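Local coordinates for hypothetical protein (PDB 1QYI) that is of unknown function but is probably a hydrolase of the haloacid dehalogenase (HAD) superfamily, at residues A[264-267]-A[268-271]; A[290-294]-A[295-299]; A[329-333]-A[334-338]. All coordinates share one frame; numbering follows the deposited sequence.

Contact 1 of 3, residues A[264-267]-A[268-271]; sequences ATAS and DVLE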
ATOM      1  N   ALA A 264      10.409   5.259  12.603  1.00 29.31           N
ATOM      2  CA  ALA A 264       9.748   3.994  12.906  1.00 28.39           C
ATOM      3  C   ALA A 264       8.916   3.567  11.692  1.00 27.24           C
ATOM      4  O   ALA A 264       8.183   4.378  11.119  1.00 27.35           O
ATOM      5  CB  ALA A 264       8.857   4.160  14.133  1.00 27.52           C
ATOM      6  N   THR A 265       9.031   2.301  11.303  1.00 26.01           N
ATOM      7  CA  THR A 265       8.299   1.791  10.152  1.00 25.08           C
ATOM      8  C   THR A 265       7.589   0.484  10.471  1.00 25.23           C
ATOM      9  O   THR A 265       7.663  -0.020  11.597  1.00 24.78           O
ATOM     10  CB  THR A 265       9.236   1.516   8.954  1.00 26.56           C
ATOM     11  OG1 THR A 265      10.094   0.403   9.258  1.00 27.76           O
ATOM     12  CG2 THR A 265      10.089   2.737   8.644  1.00 25.87           C
ATOM     13  N   ALA A 266       6.913  -0.062   9.460  1.00 23.93           N
ATOM     14  CA  ALA A 266       6.173  -1.313   9.591  1.00 24.62           C
ATOM     15  C   ALA A 266       7.123  -2.474   9.846  1.00 25.78           C
ATOM     16  O   ALA A 266       6.715  -3.527  10.332  1.00 26.25           O
ATOM     17  CB  ALA A 266       5.353  -1.570   8.324  1.00 23.19           C
ATOM     18  N   SER A 267       8.390  -2.285   9.497  1.00 26.68           N
ATOM     19  CA  SER A 267       9.376  -3.327   9.725  1.00 26.95           C
ATOM     20  C   SER A 267       9.624  -3.411  11.229  1.00 27.57           C
ATOM     21  O   SER A 267       9.724  -4.499  11.787  1.00 29.86           O
ATOM     22  CB  SER A 267      10.683  -3.013   8.989  1.00 26.41           C
ATOM     23  OG  SER A 267      10.491  -3.013   7.577  1.00 25.24           O
ATOM     24  N   ASP A 268       9.704  -2.267  11.897  1.00 27.65           N
ATOM     25  CA  ASP A 268       9.934  -2.291  13.333  1.00 28.75           C
ATOM     26  C   ASP A 268       8.784  -2.972  14.067  1.00 29.50           C
ATOM     27  O   ASP A 268       9.025  -3.815  14.924  1.00 30.72           O
ATOM     28  CB  ASP A 268      10.122  -0.879  13.870  1.00 27.85           C
ATOM     29  CG  ASP A 268      11.246  -0.159  13.188  1.00 29.57           C
ATOM     30  OD1 ASP A 268      12.375  -0.700  13.180  1.00 30.70           O
ATOM     31  OD2 ASP A 268      11.004   0.943  12.653  1.00 29.61           O
ATOM     32  N   VAL A 269       7.542  -2.615  13.739  1.00 29.70           N
ATOM     33  CA  VAL A 269       6.398  -3.229  14.405  1.00 31.10           C
ATOM     34  C   VAL A 269       6.439  -4.725  14.155  1.00 31.27           C
ATOM     35  O   VAL A 269       6.087  -5.523  15.024  1.00 32.12           O
ATOM     36  CB  VAL A 269       5.035  -2.688  13.894  1.00 31.38           C
ATOM     37  CG1 VAL A 269       4.943  -1.200  14.146  1.00 34.06           C
ATOM     38  CG2 VAL A 269       4.858  -2.975  12.414  1.00 33.51           C
ATOM     39  N   LEU A 270       6.887  -5.098  12.962  1.00 31.60           N
ATOM     40  CA  LEU A 270       6.979  -6.497  12.579  1.00 31.71           C
ATOM     41  C   LEU A 270       8.057  -7.182  13.412  1.00 32.55           C
ATOM     42  O   LEU A 270       7.886  -8.315  13.870  1.00 32.28           O
ATOM     43  CB  LEU A 270       7.303  -6.597  11.087  1.00 29.80           C
ATOM     44  CG  LEU A 270       7.478  -7.973  10.435  1.00 32.01           C
ATOM     45  CD1 LEU A 270       8.836  -8.548  10.797  1.00 31.48           C
ATOM     46  CD2 LEU A 270       6.345  -8.906  10.851  1.00 31.73           C
ATOM     47  N   GLU A 271       9.170  -6.491  13.607  1.00 31.42           N
ATOM     48  CA  GLU A 271      10.244  -7.056  14.389  1.00 32.59           C
ATOM     49  C   GLU A 271       9.803  -7.163  15.844  1.00 32.88           C
ATOM     50  O   GLU A 271       9.930  -8.218  16.469  1.00 31.57           O
ATOM     51  CB  GLU A 271      11.490  -6.182  14.273  1.00 34.27           C
ATOM     52  CG  GLU A 271      12.710  -6.807  14.913  1.00 37.20           C
ATOM     53  CD  GLU A 271      12.740  -8.318  14.729  1.00 40.47           C
ATOM     54  OE1 GLU A 271      12.391  -8.794  13.616  1.00 41.78           O
ATOM     55  OE2 GLU A 271      13.135  -9.025  15.690  1.00 39.74           O
TER
HETATM   56  O   HOH W   1      12.811   1.174  10.719  1.00 47.76           O
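Thr-265 and Asp-268 form a capping box at the first turn of helix 266-275, in which Asp-268 OD2 takes the amide of Thr-265 while Thr-265 OG1 caps the amide of Ser-267. A short bond runs from Thr-265 N to Asp-268 OD2, 2.7 Å long and nearly straight at 165°; the N-H reaches the oxygen on its anti side, 21° out of the carboxylate plane. Thr-265 OG1 accepts from Ser-267 N at 3.2 Å. That hydroxyl stands between the backbone N and the carbonyl carbon of its own residue (chi1 68°), which turns it to the amide of Ser-267. A water gives a proton to Asp-268 OD2 and also hydrogen-bonds Thr-265 OG1, bridging the two side chains.

Among backbone bonds, Glu-271 N to Ser-267 O at 2.8 Å is a sound helical one, whereas Thr-265 O receives weak bonds from both Asp-268 N and Val-269 N.

Outside the turn, Ser-267 OG bonds to Tyr-242 N. Asp-268 uses its two carboxylate oxygens in different directions, OD2 on the cap and OD1 toward the loop after helix 288-295. A carboxylate at this end of a helix would be favoured by the helix dipole, and the amide and water donors probably stabilise its negative charge further.

Contact 2 of 3, residues A[290-294]-A[295-299]; sequences YIAAL and YGNNR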
ATOM      1  N   TYR A 290       5.090   5.374  17.101  1.00 22.20           N
ATOM      2  CA  TYR A 290       5.264   6.778  17.412  1.00 20.74           C
ATOM      3  C   TYR A 290       6.187   6.909  18.612  1.00 21.49           C
ATOM      4  O   TYR A 290       6.986   7.840  18.695  1.00 22.14           O
ATOM      5  CB  TYR A 290       3.915   7.453  17.688  1.00 19.79           C
ATOM      6  CG  TYR A 290       3.334   8.135  16.466  1.00 18.36           C
ATOM      7  CD1 TYR A 290       4.066   9.103  15.777  1.00 17.23           C
ATOM      8  CD2 TYR A 290       2.081   7.767  15.963  1.00 17.24           C
ATOM      9  CE1 TYR A 290       3.575   9.688  14.613  1.00 18.09           C
ATOM     10  CE2 TYR A 290       1.575   8.345  14.795  1.00 15.73           C
ATOM     11  CZ  TYR A 290       2.330   9.307  14.120  1.00 18.39           C
ATOM     12  OH  TYR A 290       1.852   9.875  12.953  1.00 15.44           O
ATOM     13  N   ILE A 291       6.089   5.955  19.533  1.00 21.40           N
ATOM     14  CA  ILE A 291       6.918   5.954  20.736  1.00 22.16           C
ATOM     15  C   ILE A 291       8.379   5.644  20.392  1.00 23.51           C
ATOM     16  O   ILE A 291       9.308   6.151  21.028  1.00 22.34           O
ATOM     17  CB  ILE A 291       6.387   4.921  21.762  1.00 21.82           C
ATOM     18  CG1 ILE A 291       4.983   5.339  22.210  1.00 21.91           C
ATOM     19  CG2 ILE A 291       7.334   4.815  22.953  1.00 18.29           C
ATOM     20  CD1 ILE A 291       4.325   4.408  23.231  1.00 23.26           C
ATOM     21  N   ALA A 292       8.565   4.810  19.374  1.00 23.39           N
ATOM     22  CA  ALA A 292       9.891   4.430  18.920  1.00 23.80           C
ATOM     23  C   ALA A 292      10.537   5.597  18.179  1.00 24.81           C
ATOM     24  O   ALA A 292      11.747   5.804  18.255  1.00 24.38           O
ATOM     25  CB  ALA A 292       9.794   3.226  18.008  1.00 22.00           C
ATOM     26  N   ALA A 293       9.715   6.355  17.465  1.00 25.71           N
ATOM     27  CA  ALA A 293      10.179   7.501  16.701  1.00 26.88           C
ATOM     28  C   ALA A 293      10.490   8.681  17.613  1.00 29.07           C
ATOM     29  O   ALA A 293      11.181   9.628  17.218  1.00 28.19           O
ATOM     30  CB  ALA A 293       9.130   7.900  15.688  1.00 24.79           C
ATOM     31  N   LEU A 294       9.990   8.611  18.838  1.00 30.20           N
ATOM     32  CA  LEU A 294      10.193   9.683  19.794  1.00 33.04           C
ATOM     33  C   LEU A 294      11.418   9.482  20.675  1.00 33.86           C
ATOM     34  O   LEU A 294      12.272  10.360  20.742  1.00 34.23           O
ATOM     35  CB  LEU A 294       8.940   9.835  20.660  1.00 34.90           C
ATOM     36  CG  LEU A 294       8.734  11.166  21.392  1.00 36.35           C
ATOM     37  CD1 LEU A 294       7.259  11.358  21.725  1.00 37.05           C
ATOM     38  CD2 LEU A 294       9.577  11.191  22.634  1.00 37.62           C
ATOM     39  N   TYR A 295      11.513   8.336  21.344  1.00 35.31           N
ATOM     40  CA  TYR A 295      12.645   8.074  22.228  1.00 36.75           C
ATOM     41  C   TYR A 295      13.866   7.455  21.543  1.00 37.74           C
ATOM     42  O   TYR A 295      14.995   7.630  21.998  1.00 39.39           O
ATOM     43  CB  TYR A 295      12.204   7.186  23.394  1.00 37.15           C
ATOM     44  CG  TYR A 295      11.089   7.775  24.222  1.00 38.15           C
ATOM     45  CD1 TYR A 295      11.218   9.036  24.808  1.00 38.81           C
ATOM     46  CD2 TYR A 295       9.890   7.079  24.411  1.00 38.35           C
ATOM     47  CE1 TYR A 295      10.180   9.591  25.559  1.00 39.30           C
ATOM     48  CE2 TYR A 295       8.845   7.628  25.160  1.00 37.51           C
ATOM     49  CZ  TYR A 295       8.998   8.883  25.730  1.00 38.64           C
ATOM     50  OH  TYR A 295       7.975   9.446  26.463  1.00 39.98           O
ATOM     51  N   GLY A 296      13.648   6.740  20.449  1.00 37.44           N
ATOM     52  CA  GLY A 296      14.762   6.120  19.757  1.00 38.01           C
ATOM     53  C   GLY A 296      14.320   4.771  19.233  1.00 39.09           C
ATOM     54  O   GLY A 296      13.486   4.108  19.846  1.00 40.50           O
ATOM     55  N   ASN A 297      14.870   4.351  18.105  1.00 37.51           N
ATOM     56  CA  ASN A 297      14.463   3.084  17.536  1.00 37.78           C
ATOM     57  C   ASN A 297      15.478   1.967  17.744  1.00 38.05           C
ATOM     58  O   ASN A 297      16.198   1.584  16.825  1.00 38.58           O
ATOM     59  CB  ASN A 297      14.158   3.261  16.050  1.00 35.85           C
ATOM     60  CG  ASN A 297      13.566   2.016  15.432  1.00 37.70           C
ATOM     61  OD1 ASN A 297      12.739   1.333  16.046  1.00 35.15           O
ATOM     62  ND2 ASN A 297      13.960   1.726  14.198  1.00 41.20           N
ATOM     63  N   ASN A 298      15.520   1.447  18.964  1.00 37.84           N
ATOM     64  CA  ASN A 298      16.429   0.367  19.296  1.00 39.08           C
ATOM     65  C   ASN A 298      15.690  -0.814  19.926  1.00 38.94           C
ATOM     66  O   ASN A 298      14.936  -0.654  20.890  1.00 37.81           O
ATOM     67  CB  ASN A 298      17.539   0.881  20.224  1.00 40.24           C
ATOM     68  CG  ASN A 298      18.393  -0.242  20.797  1.00 40.34           C
ATOM     69  OD1 ASN A 298      18.770  -1.182  20.091  1.00 41.79           O
ATOM     70  ND2 ASN A 298      18.723  -0.134  22.076  1.00 41.55           N
ATOM     71  N   ARG A 299      15.917  -1.995  19.353  1.00 40.15           N
ATOM     72  CA  ARG A 299      15.312  -3.251  19.801  1.00 41.38           C
ATOM     73  C   ARG A 299      15.208  -3.377  21.315  1.00 40.23           C
ATOM     74  O   ARG A 299      14.196  -3.831  21.834  1.00 40.67           O
ATOM     75  CB  ARG A 299      16.133  -4.435  19.282  1.00 43.02           C
ATOM     76  CG  ARG A 299      16.150  -4.625  17.774  1.00 46.41           C
ATOM     77  CD  ARG A 299      17.255  -5.606  17.377  1.00 48.89           C
ATOM     78  NE  ARG A 299      17.265  -6.782  18.247  1.00 50.53           N
ATOM     79  CZ  ARG A 299      16.307  -7.706  18.271  1.00 50.80           C
ATOM     80  NH1 ARG A 299      15.261  -7.593  17.461  1.00 51.47           N
ATOM     81  NH2 ARG A 299      16.383  -8.731  19.112  1.00 48.19           N
TER
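Tyr-295 N donates to Ile-291 O over 3.1 Å in an essentially straight bond, 179° at the hydrogen. A second bond of 3.1 Å, from Gly-296 N to Ala-292 O, is more bent at 137°, with the donor above the carbonyl plane. Here helix 288-295 ends, its C-terminus broken by a glycine: Gly-296 leaves it with positive phi, at backbone angles where a beta carbon would press on the carbonyl oxygen of Tyr-295.

The aromatic ring of Tyr-295 meets two aliphatic side chains. Those of Leu-294 and Tyr-295 run alongside each other, which brings Leu-294 CD2 over one face in a CH-pi contact, 3.7 Å from the ring centroid and displaced toward the rim. Ile-291 CG2 touches a different part of the ring, reaching Tyr-295 CD2 at 3.7 Å. With CG anti to the carbonyl carbon (chi1 -58°), the tyrosine folds back toward Ile-291, one turn earlier. Farther along, Ala-292 CB comes to 4.0 Å from Asn-297 OD1, whose hydrogen-bond partner is Tyr-302 OH.

Tyr-305 of helix 302-307 packs on Ile-291, Ala-292 and Tyr-295, while Leu-294 touches Val-318 of strand 318-322 and Tyr-290 extends to helix 325-334.

Contact 3 of 3, residues A[329-333]-A[334-338]; sequences LSAQK and IGATF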
ATOM      1  N   LEU A 329      -5.749   8.884  17.557  1.00 21.29           N
ATOM      2  CA  LEU A 329      -5.926   8.123  18.789  1.00 20.47           C
ATOM      3  C   LEU A 329      -4.570   7.804  19.429  1.00 21.47           C
ATOM      4  O   LEU A 329      -4.455   7.755  20.655  1.00 23.05           O
ATOM      5  CB  LEU A 329      -6.709   6.837  18.495  1.00 19.71           C
ATOM      6  CG  LEU A 329      -8.248   6.800  18.620  1.00 17.20           C
ATOM      7  CD1 LEU A 329      -8.893   8.104  18.189  1.00 17.43           C
ATOM      8  CD2 LEU A 329      -8.768   5.640  17.782  1.00 17.95           C
ATOM      9  N   SER A 330      -3.541   7.595  18.606  1.00 22.12           N
ATOM     10  CA  SER A 330      -2.197   7.319  19.123  1.00 20.93           C
ATOM     11  C   SER A 330      -1.655   8.553  19.839  1.00 20.87           C
ATOM     12  O   SER A 330      -0.868   8.436  20.773  1.00 22.62           O
ATOM     13  CB  SER A 330      -1.231   6.945  17.991  1.00 19.92           C
ATOM     14  OG  SER A 330      -1.498   5.659  17.456  1.00 21.62           O
ATOM     15  N   ALA A 331      -2.054   9.740  19.391  1.00 22.47           N
ATOM     16  CA  ALA A 331      -1.588  10.969  20.028  1.00 22.48           C
ATOM     17  C   ALA A 331      -2.388  11.211  21.307  1.00 22.41           C
ATOM     18  O   ALA A 331      -1.822  11.523  22.350  1.00 23.26           O
ATOM     19  CB  ALA A 331      -1.727  12.154  19.071  1.00 23.11           C
ATOM     20  N   GLN A 332      -3.705  11.051  21.239  1.00 22.51           N
ATOM     21  CA  GLN A 332      -4.529  11.238  22.426  1.00 22.45           C
ATOM     22  C   GLN A 332      -4.129  10.198  23.473  1.00 24.40           C
ATOM     23  O   GLN A 332      -4.293  10.429  24.671  1.00 26.77           O
ATOM     24  CB  GLN A 332      -6.004  11.101  22.077  1.00 19.83           C
ATOM     25  CG  GLN A 332      -6.431  12.067  20.980  1.00 20.34           C
ATOM     26  CD  GLN A 332      -7.934  12.217  20.875  1.00 18.40           C
ATOM     27  OE1 GLN A 332      -8.683  11.269  21.117  1.00 19.16           O
ATOM     28  NE2 GLN A 332      -8.385  13.403  20.487  1.00 18.65           N
ATOM     29  N   LYS A 333      -3.589   9.068  23.009  1.00 24.41           N
ATOM     30  CA  LYS A 333      -3.139   7.978  23.878  1.00 23.92           C
ATOM     31  C   LYS A 333      -1.907   8.315  24.705  1.00 23.48           C
ATOM     32  O   LYS A 333      -1.915   8.173  25.927  1.00 21.92           O
ATOM     33  CB  LYS A 333      -2.842   6.724  23.041  1.00 25.09           C
ATOM     34  CG  LYS A 333      -1.969   5.682  23.754  1.00 26.08           C
ATOM     35  CD  LYS A 333      -2.609   5.145  25.031  1.00 26.55           C
ATOM     36  CE  LYS A 333      -3.511   3.948  24.746  1.00 26.79           C
ATOM     37  NZ  LYS A 333      -2.752   2.810  24.155  1.00 26.29           N
ATOM     38  N   ILE A 334      -0.842   8.732  24.023  1.00 25.77           N
ATOM     39  CA  ILE A 334       0.432   9.072  24.668  1.00 25.71           C
ATOM     40  C   ILE A 334       0.440  10.482  25.242  1.00 25.67           C
ATOM     41  O   ILE A 334       1.398  10.878  25.901  1.00 26.73           O
ATOM     42  CB  ILE A 334       1.620   8.989  23.684  1.00 26.79           C
ATOM     43  CG1 ILE A 334       1.535  10.142  22.674  1.00 27.04           C
ATOM     44  CG2 ILE A 334       1.619   7.645  22.991  1.00 23.87           C
ATOM     45  CD1 ILE A 334       2.715  10.208  21.711  1.00 28.97           C
ATOM     46  N   GLY A 335      -0.612  11.245  24.969  1.00 26.19           N
ATOM     47  CA  GLY A 335      -0.692  12.600  25.485  1.00 25.61           C
ATOM     48  C   GLY A 335      -0.041  13.667  24.621  1.00 25.44           C
ATOM     49  O   GLY A 335       0.313  14.733  25.121  1.00 25.34           O
ATOM     50  N   ALA A 336       0.113  13.406  23.326  1.00 25.71           N
ATOM     51  CA  ALA A 336       0.728  14.391  22.442  1.00 25.46           C
ATOM     52  C   ALA A 336      -0.306  15.229  21.703  1.00 25.29           C
ATOM     53  O   ALA A 336      -1.457  14.819  21.534  1.00 23.16           O
ATOM     54  CB  ALA A 336       1.635  13.696  21.444  1.00 25.71           C
ATOM     55  N   THR A 337       0.109  16.414  21.265  1.00 25.48           N
ATOM     56  CA  THR A 337      -0.792  17.284  20.522  1.00 25.09           C
ATOM     57  C   THR A 337      -0.948  16.721  19.118  1.00 25.40           C
ATOM     58  O   THR A 337       0.036  16.342  18.476  1.00 24.98           O
ATOM     59  CB  THR A 337      -0.253  18.727  20.435  1.00 25.18           C
ATOM     60  OG1 THR A 337      -0.396  19.368  21.711  1.00 27.09           O
ATOM     61  CG2 THR A 337      -1.019  19.526  19.386  1.00 21.52           C
ATOM     62  N   PHE A 338      -2.189  16.653  18.644  1.00 25.19           N
ATOM     63  CA  PHE A 338      -2.446  16.122  17.311  1.00 24.60           C
ATOM     64  C   PHE A 338      -2.882  17.193  16.314  1.00 24.16           C
ATOM     65  O   PHE A 338      -3.728  18.028  16.610  1.00 23.40           O
ATOM     66  CB  PHE A 338      -3.517  15.024  17.362  1.00 23.84           C
ATOM     67  CG  PHE A 338      -3.851  14.449  16.008  1.00 25.02           C
ATOM     68  CD1 PHE A 338      -2.949  13.596  15.352  1.00 24.07           C
ATOM     69  CD2 PHE A 338      -5.033  14.817  15.357  1.00 23.53           C
ATOM     70  CE1 PHE A 338      -3.217  13.122  14.070  1.00 23.31           C
ATOM     71  CE2 PHE A 338      -5.315  14.353  14.075  1.00 24.37           C
ATOM     72  CZ  PHE A 338      -4.404  13.500  13.420  1.00 24.01           C
TER
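Ala-331 occupies the close-packed side of this turn, where helix 325-334 gives way to strand 337-341. Its CB lies 3.8 Å from Phe-338 CB and 4.4 Å from Ala-336 CB, so the linker residue Ala-336 and the strand residue Phe-338 pack on the last helical turn. The carbonyl oxygen of Ala-331 takes two amides: a bond from Ala-336 N at 2.9 Å, and a weak one from Gly-335 N with an angle of only 125°. Gly-335 has positive phi, and through it the chain turns out of the helix and heads for the strand.

Ile-334 N bonds to Ser-330 O at 3.3 Å, approaching from above the carbonyl plane. Both branches of the isoleucine also come up to Ser-330 O, CG2 at 3.4 Å and CG1, held between the backbone N and the carbonyl carbon (chi1 71°), at 3.5 Å.

The looser side holds Gln-332, which is exposed and bonds through NE2 to His-357 O. Lys-333 leads away on a bent chain to pack on Pro-287, Gln-309 and Asp-310. Phe-338 and Ala-331 both pack on Ile-320, joining helix and strands in the beta-alpha-beta unit 318-322, 325-334, 337-341, characteristic of the Rossmann-like core of HAD proteins.

In the fold
The three contacts follow in series along the chain around a parallel sheet. Contacts 1 and 2, centres 11 Å apart, are joined by polar groups: Asp-268 OD1 to Asn-297 ND2 at 3.1 Å, probably a hydrogen bond, and a salt bridge of 3.1 Å between Glu-271 OE2 and Arg-299 NH1. Ala-264 also packs against Ala-292 and Ala-293. The junction of contacts 2 and 3, centres 15 Å apart, includes Tyr-290 CD2 4.0 Å from Ser-330 CB and Ile-291 against Ile-334. Contacts 1 and 3 do not touch. Tyr-290 also meets Asp-7, which follows strand 3-6 and opens a DVDG sequence matching the HAD motif whose first aspartate is the nucleophile in relatives; contact 2 therefore probably borders the active site.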